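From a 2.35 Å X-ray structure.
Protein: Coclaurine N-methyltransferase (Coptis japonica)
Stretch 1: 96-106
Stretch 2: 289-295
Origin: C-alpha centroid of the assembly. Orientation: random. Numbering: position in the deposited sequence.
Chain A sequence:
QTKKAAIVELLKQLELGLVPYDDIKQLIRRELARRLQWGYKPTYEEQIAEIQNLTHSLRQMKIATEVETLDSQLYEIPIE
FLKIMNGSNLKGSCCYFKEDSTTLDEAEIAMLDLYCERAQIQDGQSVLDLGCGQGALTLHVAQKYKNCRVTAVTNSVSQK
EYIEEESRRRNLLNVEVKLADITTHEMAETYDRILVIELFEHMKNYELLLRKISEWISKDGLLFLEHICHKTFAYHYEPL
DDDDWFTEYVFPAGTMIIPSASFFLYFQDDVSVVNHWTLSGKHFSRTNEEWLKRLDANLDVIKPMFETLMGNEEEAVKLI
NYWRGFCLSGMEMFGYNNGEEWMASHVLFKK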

ATOM      1  N   TYR A  96      14.793 -19.029  -3.832  1.00 50.25           N
ATOM      2  CA  TYR A  96      15.380 -18.184  -2.811  1.00 55.91           C
ATOM      3  C   TYR A  96      16.861 -18.472  -2.617  1.00 50.51           C
ATOM      4  O   TYR A  96      17.246 -19.545  -2.150  1.00 48.68           O
ATOM      5  CB  TYR A  96      14.624 -18.354  -1.495  1.00 61.38           C
ATOM      6  CG  TYR A  96      14.892 -17.247  -0.520  1.00 63.67           C
ATOM      7  CD1 TYR A  96      15.890 -17.370   0.441  1.00 64.53           C
ATOM      8  CD2 TYR A  96      14.163 -16.072  -0.566  1.00 62.49           C
ATOM      9  CE1 TYR A  96      16.149 -16.358   1.331  1.00 59.32           C
ATOM     10  CE2 TYR A  96      14.410 -15.049   0.328  1.00 64.04           C
ATOM     11  CZ  TYR A  96      15.403 -15.192   1.273  1.00 60.99           C
ATOM     12  OH  TYR A  96      15.643 -14.169   2.164  1.00 59.92           O
ATOM     13  N   PHE A  97      17.685 -17.502  -2.991  1.00 54.18           N
ATOM     14  CA  PHE A  97      19.127 -17.615  -2.852  1.00 60.75           C
ATOM     15  C   PHE A  97      19.594 -16.734  -1.681  1.00 66.24           C
ATOM     16  O   PHE A  97      19.648 -15.506  -1.809  1.00 62.97           O
ATOM     17  CB  PHE A  97      19.830 -17.206  -4.160  1.00 56.62           C
ATOM     18  CG  PHE A  97      19.431 -18.032  -5.369  1.00 53.67           C
ATOM     19  CD1 PHE A  97      18.234 -17.790  -6.033  1.00 49.94           C
ATOM     20  CD2 PHE A  97      20.268 -19.021  -5.857  1.00 52.41           C
ATOM     21  CE1 PHE A  97      17.865 -18.526  -7.139  1.00 48.14           C
ATOM     22  CE2 PHE A  97      19.909 -19.769  -6.973  1.00 49.95           C
ATOM     23  CZ  PHE A  97      18.700 -19.524  -7.615  1.00 49.45           C
ATOM     24  N   LYS A  98      19.910 -17.360  -0.542  1.00 70.78           N
ATOM     25  CA  LYS A  98      20.428 -16.622   0.611  1.00 73.94           C
ATOM     26  C   LYS A  98      21.914 -16.295   0.441  1.00 75.10           C
ATOM     27  O   LYS A  98      22.339 -15.175   0.724  1.00 75.05           O
ATOM     28  CB  LYS A  98      20.189 -17.391   1.923  1.00 79.24           C
ATOM     29  CG  LYS A  98      19.147 -16.695   2.811  1.00 89.93           C
ATOM     30  CD  LYS A  98      18.925 -17.316   4.200  1.00 92.32           C
ATOM     31  CE  LYS A  98      17.677 -16.703   4.863  1.00 82.07           C
ATOM     32  NZ  LYS A  98      16.658 -17.713   5.279  1.00 77.03           N
ATOM     33  N   GLU A  99      22.702 -17.249  -0.041  1.00 75.34           N
ATOM     34  CA  GLU A  99      24.136 -17.014  -0.227  1.00 79.20           C
ATOM     35  C   GLU A  99      24.617 -17.192  -1.662  1.00 76.47           C
ATOM     36  O   GLU A  99      24.065 -17.977  -2.427  1.00 72.36           O
ATOM     37  CB  GLU A  99      24.935 -17.940   0.681  1.00 82.56           C
ATOM     38  CG  GLU A  99      24.727 -17.693   2.144  1.00 90.82           C
ATOM     39  CD  GLU A  99      25.282 -18.814   2.974  1.00100.79           C
ATOM     40  OE1 GLU A  99      24.513 -19.409   3.757  1.00107.03           O
ATOM     41  OE2 GLU A  99      26.483 -19.115   2.821  1.00 98.92           O
ATOM     42  N   ASP A 100      25.689 -16.484  -1.996  1.00 81.68           N
ATOM     43  CA  ASP A 100      26.278 -16.513  -3.335  1.00 78.85           C
ATOM     44  C   ASP A 100      26.541 -17.912  -3.911  1.00 75.47           C
ATOM     45  O   ASP A 100      26.491 -18.088  -5.131  1.00 73.80           O
ATOM     46  CB  ASP A 100      27.578 -15.710  -3.337  1.00 79.83           C
ATOM     47  CG  ASP A 100      27.342 -14.232  -3.104  1.00 86.20           C
ATOM     48  OD1 ASP A 100      27.101 -13.830  -1.941  1.00 94.83           O
ATOM     49  OD2 ASP A 100      27.385 -13.470  -4.088  1.00 83.21           O
ATOM     50  N   SER A 101      26.797 -18.901  -3.055  1.00 72.76           N
ATOM     51  CA  SER A 101      26.991 -20.274  -3.535  1.00 75.85           C
ATOM     52  C   SER A 101      25.747 -21.156  -3.366  1.00 69.85           C
ATOM     53  O   SER A 101      25.841 -22.385  -3.317  1.00 67.06           O
ATOM     54  CB  SER A 101      28.165 -20.932  -2.822  1.00 83.05           C
ATOM     55  OG  SER A 101      27.779 -21.356  -1.530  1.00 90.78           O
ATOM     56  N   THR A 102      24.580 -20.536  -3.267  1.00 65.74           N
ATOM     57  CA  THR A 102      23.351 -21.307  -3.240  1.00 63.74           C
ATOM     58  C   THR A 102      23.126 -21.921  -4.609  1.00 59.88           C
ATOM     59  O   THR A 102      23.174 -21.217  -5.623  1.00 65.60           O
ATOM     60  CB  THR A 102      22.140 -20.444  -2.859  1.00 65.32           C
ATOM     61  OG1 THR A 102      22.369 -19.854  -1.579  1.00 65.12           O
ATOM     62  CG2 THR A 102      20.879 -21.290  -2.792  1.00 66.79           C
ATOM     63  N   THR A 103      22.901 -23.234  -4.641  1.00 56.20           N
ATOM     64  CA  THR A 103      22.553 -23.923  -5.882  1.00 56.69           C
ATOM     65  C   THR A 103      21.075 -23.701  -6.236  1.00 61.57           C
ATOM     66  O   THR A 103      20.308 -23.181  -5.427  1.00 63.24           O
ATOM     67  CB  THR A 103      22.835 -25.431  -5.786  1.00 64.83           C
ATOM     68  OG1 THR A 103      21.919 -26.041  -4.868  1.00 66.56           O
ATOM     69  CG2 THR A 103      24.266 -25.679  -5.308  1.00 63.20           C
ATOM     70  N   LEU A 104      20.680 -24.070  -7.448  1.00 65.10           N
ATOM     71  CA  LEU A 104      19.285 -23.913  -7.843  1.00 59.16           C
ATOM     72  C   LEU A 104      18.413 -24.836  -7.007  1.00 56.13           C
ATOM     73  O   LEU A 104      17.323 -24.452  -6.566  1.00 51.06           O
ATOM     74  CB  LEU A 104      19.091 -24.209  -9.338  1.00 53.56           C
ATOM     75  CG  LEU A 104      17.638 -24.252  -9.839  1.00 49.32           C
ATOM     76  CD1 LEU A 104      16.947 -22.906  -9.695  1.00 39.40           C
ATOM     77  CD2 LEU A 104      17.554 -24.750 -11.289  1.00 47.58           C
ATOM     78  N   ASP A 105      18.899 -26.056  -6.793  1.00 56.76           N
ATOM     79  CA  ASP A 105      18.150 -27.051  -6.045  1.00 66.21           C
ATOM     80  C   ASP A 105      17.895 -26.554  -4.640  1.00 67.85           C
ATOM     81  O   ASP A 105      16.757 -26.529  -4.184  1.00 72.74           O
ATOM     82  CB  ASP A 105      18.892 -28.384  -5.997  1.00 76.31           C
ATOM     83  CG  ASP A 105      18.579 -29.273  -7.185  1.00 76.85           C
ATOM     84  OD1 ASP A 105      18.278 -28.751  -8.282  1.00 68.57           O
ATOM     85  OD2 ASP A 105      18.631 -30.508  -7.003  1.00 85.24           O
ATOM     86  N   GLU A 106      18.973 -26.152  -3.974  1.00 62.67           N
ATOM     87  CA  GLU A 106      18.913 -25.531  -2.662  1.00 59.82           C
ATOM     88  C   GLU A 106      17.917 -24.383  -2.626  1.00 60.18           C
ATOM     89  O   GLU A 106      17.207 -24.189  -1.630  1.00 60.63           O
ATOM     90  CB  GLU A 106      20.299 -25.005  -2.258  1.00 67.74           C
ATOM     91  CG  GLU A 106      21.188 -26.013  -1.535  1.00 74.37           C
ATOM     92  CD  GLU A 106      22.570 -25.460  -1.191  1.00 77.63           C
ATOM     93  OE1 GLU A 106      22.993 -24.435  -1.783  1.00 73.28           O
ATOM     94  OE2 GLU A 106      23.240 -26.073  -0.332  1.00 85.18           O
ATOM     95  N   GLU A 289      18.552 -17.107 -14.166  1.00 40.84           N
ATOM     96  CA  GLU A 289      19.952 -17.245 -14.590  1.00 46.07           C
ATOM     97  C   GLU A 289      20.417 -18.689 -14.466  1.00 45.21           C
ATOM     98  O   GLU A 289      21.234 -19.160 -15.245  1.00 56.83           O
ATOM     99  CB  GLU A 289      20.861 -16.324 -13.751  1.00 40.76           C
ATOM    100  CG  GLU A 289      22.352 -16.437 -14.034  1.00 45.51           C
ATOM    101  CD  GLU A 289      23.213 -15.526 -13.131  1.00 55.74           C
ATOM    102  OE1 GLU A 289      22.718 -15.089 -12.068  1.00 54.17           O
ATOM    103  OE2 GLU A 289      24.392 -15.264 -13.484  1.00 63.56           O
ATOM    104  N   GLU A 290      19.905 -19.393 -13.466  1.00 47.86           N
ATOM    105  CA  GLU A 290      20.334 -20.765 -13.258  1.00 56.25           C
ATOM    106  C   GLU A 290      19.655 -21.664 -14.284  1.00 49.89           C
ATOM    107  O   GLU A 290      20.225 -22.662 -14.723  1.00 46.69           O
ATOM    108  CB  GLU A 290      20.043 -21.215 -11.816  1.00 52.95           C
ATOM    109  CG  GLU A 290      20.917 -20.506 -10.757  1.00 51.76           C
ATOM    110  CD  GLU A 290      22.398 -20.877 -10.846  1.00 53.26           C
ATOM    111  OE1 GLU A 290      22.707 -22.084 -10.937  1.00 52.09           O
ATOM    112  OE2 GLU A 290      23.261 -19.961 -10.813  1.00 57.04           O
ATOM    113  N   TRP A 291      18.437 -21.280 -14.655  1.00 42.37           N
ATOM    114  CA  TRP A 291      17.677 -21.947 -15.691  1.00 53.02           C
ATOM    115  C   TRP A 291      18.396 -21.830 -17.039  1.00 60.65           C
ATOM    116  O   TRP A 291      18.540 -22.813 -17.781  1.00 58.85           O
ATOM    117  CB  TRP A 291      16.277 -21.334 -15.790  1.00 51.51           C
ATOM    118  CG  TRP A 291      15.336 -21.701 -14.681  1.00 49.51           C
ATOM    119  CD1 TRP A 291      15.466 -22.734 -13.801  1.00 47.01           C
ATOM    120  CD2 TRP A 291      14.112 -21.031 -14.338  1.00 46.13           C
ATOM    121  NE1 TRP A 291      14.396 -22.752 -12.931  1.00 42.48           N
ATOM    122  CE2 TRP A 291      13.552 -21.714 -13.239  1.00 38.07           C
ATOM    123  CE3 TRP A 291      13.435 -19.912 -14.852  1.00 42.41           C
ATOM    124  CZ2 TRP A 291      12.346 -21.328 -12.648  1.00 32.77           C
ATOM    125  CZ3 TRP A 291      12.230 -19.525 -14.260  1.00 30.12           C
ATOM    126  CH2 TRP A 291      11.699 -20.238 -13.177  1.00 31.84           C
ATOM    127  N   LEU A 292      18.836 -20.612 -17.348  1.00 58.13           N
ATOM    128  CA  LEU A 292      19.536 -20.338 -18.595  1.00 51.85           C
ATOM    129  C   LEU A 292      20.840 -21.138 -18.706  1.00 46.09           C
ATOM    130  O   LEU A 292      21.113 -21.723 -19.749  1.00 46.67           O
ATOM    131  CB  LEU A 292      19.813 -18.846 -18.713  1.00 49.91           C
ATOM    132  CG  LEU A 292      20.678 -18.390 -19.882  1.00 56.60           C
ATOM    133  CD1 LEU A 292      19.987 -18.698 -21.207  1.00 57.45           C
ATOM    134  CD2 LEU A 292      21.023 -16.896 -19.759  1.00 51.77           C
ATOM    135  N   LYS A 293      21.633 -21.176 -17.633  1.00 52.86           N
ATOM    136  CA  LYS A 293      22.845 -22.015 -17.607  1.00 57.90           C
ATOM    137  C   LYS A 293      22.508 -23.461 -17.932  1.00 54.98           C
ATOM    138  O   LYS A 293      23.279 -24.151 -18.583  1.00 58.64           O
ATOM    139  CB  LYS A 293      23.538 -21.979 -16.241  1.00 56.73           C
ATOM    140  CG  LYS A 293      24.405 -20.756 -15.942  1.00 62.78           C
ATOM    141  CD  LYS A 293      24.880 -20.799 -14.475  1.00 59.44           C
ATOM    142  CE  LYS A 293      25.431 -19.462 -14.006  1.00 65.94           C
ATOM    143  NZ  LYS A 293      25.599 -19.390 -12.510  1.00 70.93           N
ATOM    144  N   ARG A 294      21.357 -23.918 -17.452  1.00 51.45           N
ATOM    145  CA  ARG A 294      20.974 -25.308 -17.637  1.00 58.23           C
ATOM    146  C   ARG A 294      20.561 -25.605 -19.062  1.00 52.27           C
ATOM    147  O   ARG A 294      20.778 -26.705 -19.542  1.00 61.33           O
ATOM    148  CB  ARG A 294      19.856 -25.686 -16.673  1.00 60.26           C
ATOM    149  CG  ARG A 294      20.376 -25.886 -15.276  1.00 64.57           C
ATOM    150  CD  ARG A 294      19.278 -26.064 -14.244  1.00 63.89           C
ATOM    151  NE  ARG A 294      19.886 -26.387 -12.964  1.00 67.63           N
ATOM    152  CZ  ARG A 294      19.823 -27.579 -12.390  1.00 72.79           C
ATOM    153  NH1 ARG A 294      19.141 -28.564 -12.963  1.00 68.69           N
ATOM    154  NH2 ARG A 294      20.426 -27.773 -11.227  1.00 81.55           N
ATOM    155  N   LEU A 295      19.959 -24.631 -19.735  1.00 47.23           N
ATOM    156  CA  LEU A 295      19.676 -24.770 -21.157  1.00 48.11           C
ATOM    157  C   LEU A 295      20.969 -25.022 -21.931  1.00 50.75           C
ATOM    158  O   LEU A 295      21.238 -26.144 -22.350  1.00 57.43           O
ATOM    159  CB  LEU A 295      18.968 -23.526 -21.694  1.00 50.01           C
ATOM    160  CG  LEU A 295      17.534 -23.324 -21.224  1.00 59.59           C
ATOM    161  CD1 LEU A 295      16.883 -22.141 -21.930  1.00 62.53           C
ATOM    162  CD2 LEU A 295      16.754 -24.598 -21.462  1.00 62.03           C
TER

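The contact joins the start of one helix to the flank of another, far away in sequence. Stretch 1 runs as loop through a type I turn from Glu 99 to Thr 102 and becomes helical at Leu 104; stretch 2 is helical throughout. The backbones come nearest at Leu 104 and Glu 290, whose CA atoms lie 6.4 Å apart, and no hydrogen bond crosses between them, so side-chain packing carries the contact.

Leu 104 is the centre. Its CA-to-CB bond points toward the other helix, and its t, p rotamer, common for leucine in helices, sends CD2 to 3.8 Å from Trp 291 CD1 and 3.3 Å from Arg 294 NE. The second approach places the methyl over one face of the guanidinium, a flat surface that can pack against carbon while its N-H groups remain free at the edge. In Arg 294 chi1 is m, chi2 and chi3 are t, and the guanidinium turns at chi4 (-109°).

The CA-to-CB bond of Glu 290 points toward stretch 1, placing its CB 4.0 Å from Leu 104 CB, and chi1 m sets CG 4.0 Å from CZ of Phe 97, whose own CB points toward the helix; chi2, also m, then turns the carboxylate. One carboxylate oxygen, Glu 290 OE2, is held within its own helix by a salt bridge from Lys 293 NZ at 2.9 Å.

Asp 105 adds charge at the margin. Its OD1 is 3.8 Å from Arg 294 NH2, a long salt bridge with the oxygen well out of the guanidinium plane, so attraction acts without a directed N-H.

The helix start is fixed locally. Thr 103, chi1 p, accepts from Glu 106 N at its OG1 (3.1 Å), while Thr 103 N donates to Glu 106 OE1 (3.1 Å). The first is the capping bond and the second a hydrogen bond returned between the same two residues; together they span Leu 104.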